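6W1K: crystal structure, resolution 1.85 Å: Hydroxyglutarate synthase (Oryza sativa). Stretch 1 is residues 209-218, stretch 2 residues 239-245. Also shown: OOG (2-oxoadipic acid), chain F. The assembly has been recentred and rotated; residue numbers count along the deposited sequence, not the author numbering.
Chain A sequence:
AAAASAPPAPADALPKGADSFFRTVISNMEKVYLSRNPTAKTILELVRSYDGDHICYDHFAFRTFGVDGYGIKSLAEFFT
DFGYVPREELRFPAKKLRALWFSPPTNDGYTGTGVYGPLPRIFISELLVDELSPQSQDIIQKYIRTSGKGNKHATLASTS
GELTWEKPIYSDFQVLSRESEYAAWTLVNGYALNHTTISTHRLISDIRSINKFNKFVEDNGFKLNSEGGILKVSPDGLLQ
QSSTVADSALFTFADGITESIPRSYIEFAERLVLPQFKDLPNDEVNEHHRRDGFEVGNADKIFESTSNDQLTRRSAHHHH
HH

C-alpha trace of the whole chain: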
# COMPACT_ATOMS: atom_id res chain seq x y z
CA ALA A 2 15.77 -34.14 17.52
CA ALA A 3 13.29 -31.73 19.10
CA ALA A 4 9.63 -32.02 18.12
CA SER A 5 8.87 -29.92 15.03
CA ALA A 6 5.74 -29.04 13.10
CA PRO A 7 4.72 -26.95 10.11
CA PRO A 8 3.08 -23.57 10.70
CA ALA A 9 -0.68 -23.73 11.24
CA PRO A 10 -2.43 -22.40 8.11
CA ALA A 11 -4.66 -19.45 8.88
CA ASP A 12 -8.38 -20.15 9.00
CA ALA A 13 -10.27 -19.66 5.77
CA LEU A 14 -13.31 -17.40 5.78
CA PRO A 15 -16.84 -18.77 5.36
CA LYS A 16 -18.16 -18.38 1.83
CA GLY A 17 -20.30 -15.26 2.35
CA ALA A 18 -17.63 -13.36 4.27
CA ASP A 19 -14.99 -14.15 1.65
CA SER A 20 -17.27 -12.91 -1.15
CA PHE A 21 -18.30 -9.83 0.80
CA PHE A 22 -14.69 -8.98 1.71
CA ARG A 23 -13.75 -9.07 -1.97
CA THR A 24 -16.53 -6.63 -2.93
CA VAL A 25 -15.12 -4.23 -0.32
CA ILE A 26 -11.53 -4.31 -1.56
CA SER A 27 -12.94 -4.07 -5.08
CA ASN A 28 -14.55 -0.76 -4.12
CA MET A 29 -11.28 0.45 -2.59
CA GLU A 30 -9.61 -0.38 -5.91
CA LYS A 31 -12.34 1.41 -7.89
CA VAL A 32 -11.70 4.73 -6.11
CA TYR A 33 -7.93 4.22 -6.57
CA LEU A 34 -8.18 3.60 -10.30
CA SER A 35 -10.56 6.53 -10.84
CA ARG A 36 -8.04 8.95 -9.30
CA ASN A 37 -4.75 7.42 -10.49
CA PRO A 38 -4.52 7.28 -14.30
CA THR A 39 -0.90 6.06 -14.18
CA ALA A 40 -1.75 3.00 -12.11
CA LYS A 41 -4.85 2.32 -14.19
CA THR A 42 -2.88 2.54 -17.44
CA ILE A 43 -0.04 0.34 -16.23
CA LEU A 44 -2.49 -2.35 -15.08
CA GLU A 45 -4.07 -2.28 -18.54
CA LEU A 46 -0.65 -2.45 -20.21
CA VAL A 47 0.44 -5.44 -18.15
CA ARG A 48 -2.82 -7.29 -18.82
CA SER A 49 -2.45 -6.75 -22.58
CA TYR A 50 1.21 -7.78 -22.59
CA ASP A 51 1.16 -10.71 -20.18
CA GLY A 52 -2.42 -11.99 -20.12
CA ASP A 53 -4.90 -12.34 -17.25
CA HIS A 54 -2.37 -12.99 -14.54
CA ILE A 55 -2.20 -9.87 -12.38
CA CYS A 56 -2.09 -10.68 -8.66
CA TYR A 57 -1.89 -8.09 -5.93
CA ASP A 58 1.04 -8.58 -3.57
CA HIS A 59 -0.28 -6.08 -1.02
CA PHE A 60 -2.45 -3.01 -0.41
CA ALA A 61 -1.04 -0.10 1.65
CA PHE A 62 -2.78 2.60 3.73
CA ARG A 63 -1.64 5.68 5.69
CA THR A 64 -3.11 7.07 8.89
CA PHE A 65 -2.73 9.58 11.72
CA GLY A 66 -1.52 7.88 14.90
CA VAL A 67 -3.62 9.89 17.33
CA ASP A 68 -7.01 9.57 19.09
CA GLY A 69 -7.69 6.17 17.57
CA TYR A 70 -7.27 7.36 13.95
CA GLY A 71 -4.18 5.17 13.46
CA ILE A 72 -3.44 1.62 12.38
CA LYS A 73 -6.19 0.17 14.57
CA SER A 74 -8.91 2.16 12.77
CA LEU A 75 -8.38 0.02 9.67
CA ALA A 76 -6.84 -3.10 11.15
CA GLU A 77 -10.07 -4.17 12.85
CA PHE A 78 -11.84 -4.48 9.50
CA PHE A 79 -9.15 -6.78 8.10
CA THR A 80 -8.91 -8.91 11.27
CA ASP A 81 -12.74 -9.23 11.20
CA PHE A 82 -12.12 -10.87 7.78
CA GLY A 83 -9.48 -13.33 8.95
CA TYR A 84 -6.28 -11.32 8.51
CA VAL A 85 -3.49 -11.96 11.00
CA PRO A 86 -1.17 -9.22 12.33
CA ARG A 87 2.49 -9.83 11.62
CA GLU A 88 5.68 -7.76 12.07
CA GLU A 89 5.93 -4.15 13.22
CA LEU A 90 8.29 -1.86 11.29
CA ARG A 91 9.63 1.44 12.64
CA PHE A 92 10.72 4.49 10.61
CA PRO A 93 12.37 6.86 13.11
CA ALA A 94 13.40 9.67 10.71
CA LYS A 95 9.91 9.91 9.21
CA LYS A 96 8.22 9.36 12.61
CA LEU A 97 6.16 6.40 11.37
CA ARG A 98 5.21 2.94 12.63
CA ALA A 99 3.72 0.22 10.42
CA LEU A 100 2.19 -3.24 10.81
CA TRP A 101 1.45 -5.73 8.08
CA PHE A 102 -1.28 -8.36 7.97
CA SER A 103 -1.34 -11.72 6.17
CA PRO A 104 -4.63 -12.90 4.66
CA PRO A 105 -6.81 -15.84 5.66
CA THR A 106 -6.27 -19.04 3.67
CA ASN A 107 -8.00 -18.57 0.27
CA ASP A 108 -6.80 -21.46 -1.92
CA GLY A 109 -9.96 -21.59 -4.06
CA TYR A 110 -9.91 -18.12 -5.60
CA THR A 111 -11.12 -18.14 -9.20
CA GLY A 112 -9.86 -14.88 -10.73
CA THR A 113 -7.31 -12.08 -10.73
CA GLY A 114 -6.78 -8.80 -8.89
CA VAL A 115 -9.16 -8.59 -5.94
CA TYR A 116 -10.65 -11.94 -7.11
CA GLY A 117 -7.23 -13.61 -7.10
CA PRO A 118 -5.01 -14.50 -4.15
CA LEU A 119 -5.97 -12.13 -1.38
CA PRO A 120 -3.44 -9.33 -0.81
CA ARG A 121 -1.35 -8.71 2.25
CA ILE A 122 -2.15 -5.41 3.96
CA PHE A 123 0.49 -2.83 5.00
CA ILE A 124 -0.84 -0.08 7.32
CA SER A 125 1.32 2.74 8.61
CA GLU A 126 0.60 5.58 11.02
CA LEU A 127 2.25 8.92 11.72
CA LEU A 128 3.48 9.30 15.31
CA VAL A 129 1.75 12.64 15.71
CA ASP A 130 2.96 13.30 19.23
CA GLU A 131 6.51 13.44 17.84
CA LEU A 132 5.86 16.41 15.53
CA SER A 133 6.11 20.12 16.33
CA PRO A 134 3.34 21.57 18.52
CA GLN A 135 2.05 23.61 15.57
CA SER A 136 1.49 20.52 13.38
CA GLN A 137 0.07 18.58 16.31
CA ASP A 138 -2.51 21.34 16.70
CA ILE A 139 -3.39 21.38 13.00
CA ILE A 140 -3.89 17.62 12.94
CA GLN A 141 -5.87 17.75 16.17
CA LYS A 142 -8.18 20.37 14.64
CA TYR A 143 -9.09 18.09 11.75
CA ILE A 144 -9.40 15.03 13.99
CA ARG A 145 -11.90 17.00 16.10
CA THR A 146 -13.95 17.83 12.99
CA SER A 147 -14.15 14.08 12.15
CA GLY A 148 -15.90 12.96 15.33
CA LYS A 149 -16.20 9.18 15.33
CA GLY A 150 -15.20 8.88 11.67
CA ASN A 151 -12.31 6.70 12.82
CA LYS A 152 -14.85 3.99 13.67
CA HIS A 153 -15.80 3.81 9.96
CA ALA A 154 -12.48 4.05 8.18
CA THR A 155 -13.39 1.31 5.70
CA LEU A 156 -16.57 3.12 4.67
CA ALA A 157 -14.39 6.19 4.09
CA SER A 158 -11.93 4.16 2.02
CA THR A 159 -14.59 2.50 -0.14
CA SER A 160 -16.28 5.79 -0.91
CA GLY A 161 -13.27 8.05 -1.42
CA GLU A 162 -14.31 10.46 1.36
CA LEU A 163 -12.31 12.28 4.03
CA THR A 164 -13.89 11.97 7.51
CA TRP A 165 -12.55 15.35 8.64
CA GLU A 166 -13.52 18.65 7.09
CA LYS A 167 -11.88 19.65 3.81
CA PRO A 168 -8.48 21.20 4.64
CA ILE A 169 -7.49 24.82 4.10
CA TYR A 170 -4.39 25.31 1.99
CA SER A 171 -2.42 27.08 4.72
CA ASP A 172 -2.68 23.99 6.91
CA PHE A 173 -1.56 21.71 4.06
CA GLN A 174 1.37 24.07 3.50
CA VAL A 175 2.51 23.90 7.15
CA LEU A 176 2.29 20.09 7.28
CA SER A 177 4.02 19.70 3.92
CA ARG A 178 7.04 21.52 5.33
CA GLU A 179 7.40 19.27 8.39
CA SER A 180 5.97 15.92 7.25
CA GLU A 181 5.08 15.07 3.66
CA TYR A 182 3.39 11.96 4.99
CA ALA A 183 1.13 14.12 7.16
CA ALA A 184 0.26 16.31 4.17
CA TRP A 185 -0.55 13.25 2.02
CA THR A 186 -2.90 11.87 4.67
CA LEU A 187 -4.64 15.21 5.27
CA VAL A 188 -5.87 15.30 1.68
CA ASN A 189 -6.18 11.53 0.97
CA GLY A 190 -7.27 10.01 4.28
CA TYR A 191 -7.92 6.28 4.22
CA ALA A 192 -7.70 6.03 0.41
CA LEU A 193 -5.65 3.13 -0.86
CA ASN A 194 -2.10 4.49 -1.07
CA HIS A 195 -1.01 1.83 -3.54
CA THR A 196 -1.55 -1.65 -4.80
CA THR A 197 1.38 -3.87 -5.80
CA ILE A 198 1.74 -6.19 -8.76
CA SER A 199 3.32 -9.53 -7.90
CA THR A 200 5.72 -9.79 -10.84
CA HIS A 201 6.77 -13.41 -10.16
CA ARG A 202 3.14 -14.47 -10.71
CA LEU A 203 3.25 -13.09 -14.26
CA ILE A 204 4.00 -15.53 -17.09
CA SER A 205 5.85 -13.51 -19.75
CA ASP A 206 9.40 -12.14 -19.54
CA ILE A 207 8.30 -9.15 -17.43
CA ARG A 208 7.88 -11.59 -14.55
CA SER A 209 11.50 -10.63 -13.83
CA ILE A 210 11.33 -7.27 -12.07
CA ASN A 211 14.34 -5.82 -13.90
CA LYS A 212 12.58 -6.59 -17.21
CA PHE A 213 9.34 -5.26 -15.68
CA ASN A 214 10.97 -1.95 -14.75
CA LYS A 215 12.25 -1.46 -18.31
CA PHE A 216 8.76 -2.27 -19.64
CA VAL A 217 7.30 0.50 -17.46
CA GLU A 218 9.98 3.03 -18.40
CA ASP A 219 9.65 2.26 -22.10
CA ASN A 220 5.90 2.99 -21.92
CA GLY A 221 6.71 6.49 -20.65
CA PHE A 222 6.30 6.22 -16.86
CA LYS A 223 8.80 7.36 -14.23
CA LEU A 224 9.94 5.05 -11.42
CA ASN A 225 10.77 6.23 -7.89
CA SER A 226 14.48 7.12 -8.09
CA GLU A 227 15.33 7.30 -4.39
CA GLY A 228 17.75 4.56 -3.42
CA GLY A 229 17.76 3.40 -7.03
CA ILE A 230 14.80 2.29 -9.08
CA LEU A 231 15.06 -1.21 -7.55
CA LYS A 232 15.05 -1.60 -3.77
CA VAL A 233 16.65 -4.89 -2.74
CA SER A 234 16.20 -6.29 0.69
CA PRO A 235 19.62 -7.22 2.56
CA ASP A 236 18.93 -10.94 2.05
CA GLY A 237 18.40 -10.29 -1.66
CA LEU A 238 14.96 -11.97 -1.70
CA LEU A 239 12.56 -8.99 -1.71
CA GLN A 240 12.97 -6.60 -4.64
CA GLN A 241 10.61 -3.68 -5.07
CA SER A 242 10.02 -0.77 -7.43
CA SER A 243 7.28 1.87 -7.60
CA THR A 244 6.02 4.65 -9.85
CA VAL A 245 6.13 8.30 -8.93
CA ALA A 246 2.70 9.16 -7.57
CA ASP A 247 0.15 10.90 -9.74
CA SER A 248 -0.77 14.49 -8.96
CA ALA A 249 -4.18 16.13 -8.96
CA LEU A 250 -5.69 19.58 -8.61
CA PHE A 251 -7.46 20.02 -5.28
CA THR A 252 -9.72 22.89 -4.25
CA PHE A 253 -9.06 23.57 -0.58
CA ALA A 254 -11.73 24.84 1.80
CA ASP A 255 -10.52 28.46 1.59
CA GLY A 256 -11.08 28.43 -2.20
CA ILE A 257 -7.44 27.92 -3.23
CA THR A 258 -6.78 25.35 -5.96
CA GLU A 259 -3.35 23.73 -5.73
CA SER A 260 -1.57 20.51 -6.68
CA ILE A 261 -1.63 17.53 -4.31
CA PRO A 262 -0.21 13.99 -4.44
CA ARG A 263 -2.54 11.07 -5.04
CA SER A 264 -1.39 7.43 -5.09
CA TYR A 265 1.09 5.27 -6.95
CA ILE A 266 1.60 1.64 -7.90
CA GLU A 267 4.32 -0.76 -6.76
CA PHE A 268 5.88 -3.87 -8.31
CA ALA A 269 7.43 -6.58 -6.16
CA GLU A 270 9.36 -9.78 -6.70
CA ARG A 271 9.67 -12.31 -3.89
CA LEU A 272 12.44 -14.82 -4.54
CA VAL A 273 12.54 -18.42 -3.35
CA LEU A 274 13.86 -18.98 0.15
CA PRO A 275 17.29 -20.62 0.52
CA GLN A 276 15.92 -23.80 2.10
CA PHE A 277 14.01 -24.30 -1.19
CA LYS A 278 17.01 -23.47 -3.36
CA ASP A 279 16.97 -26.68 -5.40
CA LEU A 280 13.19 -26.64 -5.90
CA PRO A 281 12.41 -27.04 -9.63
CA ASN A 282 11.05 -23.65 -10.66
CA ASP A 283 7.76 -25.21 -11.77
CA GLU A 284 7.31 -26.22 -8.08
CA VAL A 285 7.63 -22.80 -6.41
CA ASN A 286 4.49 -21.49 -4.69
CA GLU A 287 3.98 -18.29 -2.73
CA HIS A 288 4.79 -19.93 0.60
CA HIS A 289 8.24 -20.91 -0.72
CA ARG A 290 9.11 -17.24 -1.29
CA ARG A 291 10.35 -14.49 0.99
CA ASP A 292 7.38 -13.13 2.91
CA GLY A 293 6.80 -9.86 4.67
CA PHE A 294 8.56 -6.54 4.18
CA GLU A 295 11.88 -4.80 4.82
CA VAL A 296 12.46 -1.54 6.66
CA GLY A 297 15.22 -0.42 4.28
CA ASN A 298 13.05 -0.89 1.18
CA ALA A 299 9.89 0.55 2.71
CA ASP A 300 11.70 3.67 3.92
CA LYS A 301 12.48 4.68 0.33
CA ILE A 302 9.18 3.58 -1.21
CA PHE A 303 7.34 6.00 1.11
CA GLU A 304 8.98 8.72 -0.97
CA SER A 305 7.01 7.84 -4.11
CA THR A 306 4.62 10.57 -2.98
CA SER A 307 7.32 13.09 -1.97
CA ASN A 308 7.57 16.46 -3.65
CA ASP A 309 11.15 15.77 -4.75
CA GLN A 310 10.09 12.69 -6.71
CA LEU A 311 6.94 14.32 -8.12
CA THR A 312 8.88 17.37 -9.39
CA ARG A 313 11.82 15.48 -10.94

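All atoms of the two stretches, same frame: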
# COMPACT_ATOMS: atom_id res chain seq x y z
N SER A 209 10.29 -11.11 -14.48
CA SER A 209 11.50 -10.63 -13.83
C SER A 209 11.40 -9.12 -13.63
O SER A 209 11.10 -8.38 -14.57
CB SER A 209 12.73 -10.97 -14.67
OG SER A 209 13.86 -10.29 -14.14
N ILE A 210 11.66 -8.67 -12.40
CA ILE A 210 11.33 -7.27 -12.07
C ILE A 210 12.23 -6.30 -12.83
O ILE A 210 11.81 -5.19 -13.16
CB ILE A 210 11.40 -7.05 -10.55
CG1 ILE A 210 10.78 -5.69 -10.20
CG2 ILE A 210 12.81 -7.22 -10.06
CD1 ILE A 210 10.31 -5.60 -8.75
N ASN A 211 13.47 -6.70 -13.13
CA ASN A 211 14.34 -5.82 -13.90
C ASN A 211 13.79 -5.60 -15.30
O ASN A 211 13.80 -4.48 -15.82
CB ASN A 211 15.75 -6.39 -13.96
CG ASN A 211 16.58 -6.04 -12.73
OD1 ASN A 211 16.52 -4.91 -12.23
ND2 ASN A 211 17.35 -7.00 -12.23
N LYS A 212 13.25 -6.66 -15.90
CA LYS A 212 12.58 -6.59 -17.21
C LYS A 212 11.30 -5.78 -17.03
O LYS A 212 11.00 -4.98 -17.89
CB LYS A 212 12.24 -7.98 -17.73
CG LYS A 212 13.14 -8.49 -18.83
CD LYS A 212 14.44 -9.03 -18.32
CE LYS A 212 15.28 -9.67 -19.41
NZ LYS A 212 14.70 -10.95 -19.87
N PHE A 213 10.57 -6.00 -15.94
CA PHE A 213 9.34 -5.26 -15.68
C PHE A 213 9.61 -3.76 -15.60
O PHE A 213 8.90 -2.96 -16.21
CB PHE A 213 8.68 -5.73 -14.38
CG PHE A 213 7.29 -5.18 -14.20
CD1 PHE A 213 6.19 -5.94 -14.55
CD2 PHE A 213 7.09 -3.88 -13.71
CE1 PHE A 213 4.92 -5.44 -14.42
CE2 PHE A 213 5.82 -3.37 -13.60
CZ PHE A 213 4.73 -4.16 -13.94
N ASN A 214 10.65 -3.37 -14.87
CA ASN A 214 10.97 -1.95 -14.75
C ASN A 214 11.24 -1.32 -16.11
O ASN A 214 10.79 -0.19 -16.38
CB ASN A 214 12.18 -1.76 -13.83
CG ASN A 214 11.82 -1.93 -12.38
OD1 ASN A 214 10.64 -1.99 -12.02
ND2 ASN A 214 12.83 -2.03 -11.53
N LYS A 215 11.96 -2.02 -16.99
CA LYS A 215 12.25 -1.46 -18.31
C LYS A 215 10.97 -1.37 -19.15
O LYS A 215 10.79 -0.43 -19.92
CB LYS A 215 13.31 -2.29 -19.01
CG LYS A 215 13.65 -1.82 -20.42
CD LYS A 215 13.86 -2.99 -21.35
CE LYS A 215 14.83 -2.68 -22.49
NZ LYS A 215 14.85 -1.23 -22.88
N PHE A 216 10.08 -2.35 -19.01
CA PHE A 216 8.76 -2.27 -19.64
C PHE A 216 8.01 -1.00 -19.21
O PHE A 216 7.42 -0.31 -20.04
CB PHE A 216 7.97 -3.55 -19.31
CG PHE A 216 6.52 -3.52 -19.75
CD1 PHE A 216 5.51 -3.21 -18.84
CD2 PHE A 216 6.17 -3.82 -21.06
CE1 PHE A 216 4.18 -3.17 -19.23
CE2 PHE A 216 4.85 -3.79 -21.46
CZ PHE A 216 3.85 -3.47 -20.53
N VAL A 217 8.02 -0.68 -17.92
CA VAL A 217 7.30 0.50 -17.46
C VAL A 217 7.95 1.76 -18.00
O VAL A 217 7.27 2.67 -18.51
CB VAL A 217 7.22 0.51 -15.93
CG1 VAL A 217 6.68 1.85 -15.41
CG2 VAL A 217 6.37 -0.60 -15.47
N GLU A 218 9.28 1.84 -17.94
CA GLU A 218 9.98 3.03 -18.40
C GLU A 218 9.85 3.21 -19.91
O GLU A 218 9.83 4.35 -20.40
CB GLU A 218 11.46 2.95 -18.01
CG GLU A 218 11.71 3.05 -16.51
CD GLU A 218 13.18 2.84 -16.14
OE1 GLU A 218 13.86 2.00 -16.78
OE2 GLU A 218 13.65 3.52 -15.20
N LEU A 239 13.69 -9.87 -1.48
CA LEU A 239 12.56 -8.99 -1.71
C LEU A 239 13.05 -7.79 -2.50
O LEU A 239 13.90 -7.03 -2.02
CB LEU A 239 11.93 -8.57 -0.39
CG LEU A 239 10.80 -7.54 -0.55
CD1 LEU A 239 9.61 -8.11 -1.37
CD2 LEU A 239 10.35 -7.11 0.86
N GLN A 240 12.55 -7.65 -3.72
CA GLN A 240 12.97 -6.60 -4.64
C GLN A 240 11.75 -5.81 -5.08
O GLN A 240 10.76 -6.39 -5.55
CB GLN A 240 13.71 -7.21 -5.84
CG GLN A 240 14.70 -8.30 -5.45
CD GLN A 240 15.69 -8.66 -6.56
OE1 GLN A 240 15.55 -8.22 -7.70
NE2 GLN A 240 16.68 -9.47 -6.22
N GLN A 241 11.81 -4.50 -4.91
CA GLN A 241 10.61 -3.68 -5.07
C GLN A 241 10.92 -2.43 -5.87
O GLN A 241 12.02 -1.88 -5.76
CB GLN A 241 10.04 -3.30 -3.71
CG GLN A 241 9.56 -4.47 -2.87
CD GLN A 241 9.23 -4.04 -1.46
OE1 GLN A 241 10.07 -4.10 -0.55
NE2 GLN A 241 8.00 -3.61 -1.26
N SER A 242 9.97 -2.03 -6.71
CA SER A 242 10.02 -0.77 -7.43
C SER A 242 8.63 -0.15 -7.40
O SER A 242 7.64 -0.82 -7.08
CB SER A 242 10.51 -0.96 -8.87
OG SER A 242 9.68 -1.87 -9.55
N SER A 243 8.54 1.14 -7.72
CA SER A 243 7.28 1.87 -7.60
C SER A 243 7.30 3.06 -8.56
O SER A 243 8.37 3.60 -8.85
CB SER A 243 7.02 2.40 -6.19
OG SER A 243 7.95 3.39 -5.82
N THR A 244 6.12 3.45 -9.03
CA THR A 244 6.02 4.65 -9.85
C THR A 244 6.04 5.88 -8.94
O THR A 244 5.77 5.81 -7.74
CB THR A 244 4.74 4.67 -10.68
OG1 THR A 244 3.61 4.50 -9.82
CG2 THR A 244 4.75 3.60 -11.76
N VAL A 245 6.40 7.01 -9.54
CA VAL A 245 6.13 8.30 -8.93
C VAL A 245 4.63 8.53 -8.91
O VAL A 245 3.94 8.32 -9.92
CB VAL A 245 6.86 9.41 -9.71
CG1 VAL A 245 6.56 10.78 -9.11
CG2 VAL A 245 8.37 9.12 -9.72
C2 OOG F . 3.88 2.38 2.24
C3 OOG F . 5.32 2.23 1.76
C4 OOG F . 5.91 0.91 2.27
C6 OOG F . 6.42 -1.41 1.10
O4 OOG F . 7.40 -1.63 1.85
O3 OOG F . 6.23 -2.14 0.10
C5 OOG F . 5.46 -0.27 1.41
C1 OOG F . 3.32 3.79 1.95
O1 OOG F . 2.36 4.18 2.52
O2 OOG F . 3.93 4.64 1.02
O5 OOG F . 4.36 -0.31 0.97
O HOH W 1 17.68 -8.03 -9.25

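The helix of residues 210-218 packs along the strand of residues 239-243 with their N-to-C directions almost coincident: the axes differ by 4° and approach to 9.6 Å. The CA of Ile 210 lies 7.6 Å from the CA of Gln 240, and one helical turn later the CA of Asn 214 lies 7.5 Å from the CA of Ser 242. A turn of helix thus advances about as far as two strand residues, so successive helix positions on one face meet alternate strand residues. The contact is small, 250 Å² summed over both sides, and three residues, Ile 210, Ser 242 and Gln 240, supply most of it.

Ile 210 contributes the largest share, 69 Å². Its CA-to-CB bond points toward the strand, and with chi1 and chi2 both t its CD1 reaches the strand backbone, 3.3 Å from Gln 240 O and 4.2 Å from Gln 241 CA, and also lies 3.9 Å from the side-chain atom Ser 242 OG. These are packing contacts. An apolar side chain suits this buried site because it needs no hydrogen-bonding partner, and its branching lets CG2 lie 3.8 Å from Gln 240 OE1.

Ser 242, covering 56 Å², provides the one direct hydrogen bond between the stretches. Its OG donates to Asn 214 OD1 at 2.7 Å. Its CA-to-CB bond points toward the helix, and chi1 at 58° (p) places the hydroxyl within reach of the amide. The CA-to-CB bond of Asn 214 points sideways to the strand, but the end of its side chain comes nearer, with chi1 at -76° (m). The bond gives both buried polar atoms a partner.

Gln 240 buries 48 Å², and its CA-to-CB bond also points toward the helix. Being partly exposed, it can combine packing with solvent contact: its OE1 accepts a hydrogen bond from water 1 at 2.6 Å, and the same water accepts a weak one from Asn 211 ND2 at 3.2 Å. The water therefore links the stretches where Asn 211, an exposed residue, does not touch the strand directly.

Further along, Val 217 CG1 and Thr 244 CG2 approach to 4.5 Å, a looser apolar contact just beyond the strand. The strand's alternation is clear at Gln 241, whose CA-to-CB bond points away from the helix; its NE2 donates a weak hydrogen bond to O3 of 2-oxoadipic acid at 2.7 Å, with an N-H...acceptor angle of 127°. Its backbone still touches Ile 210.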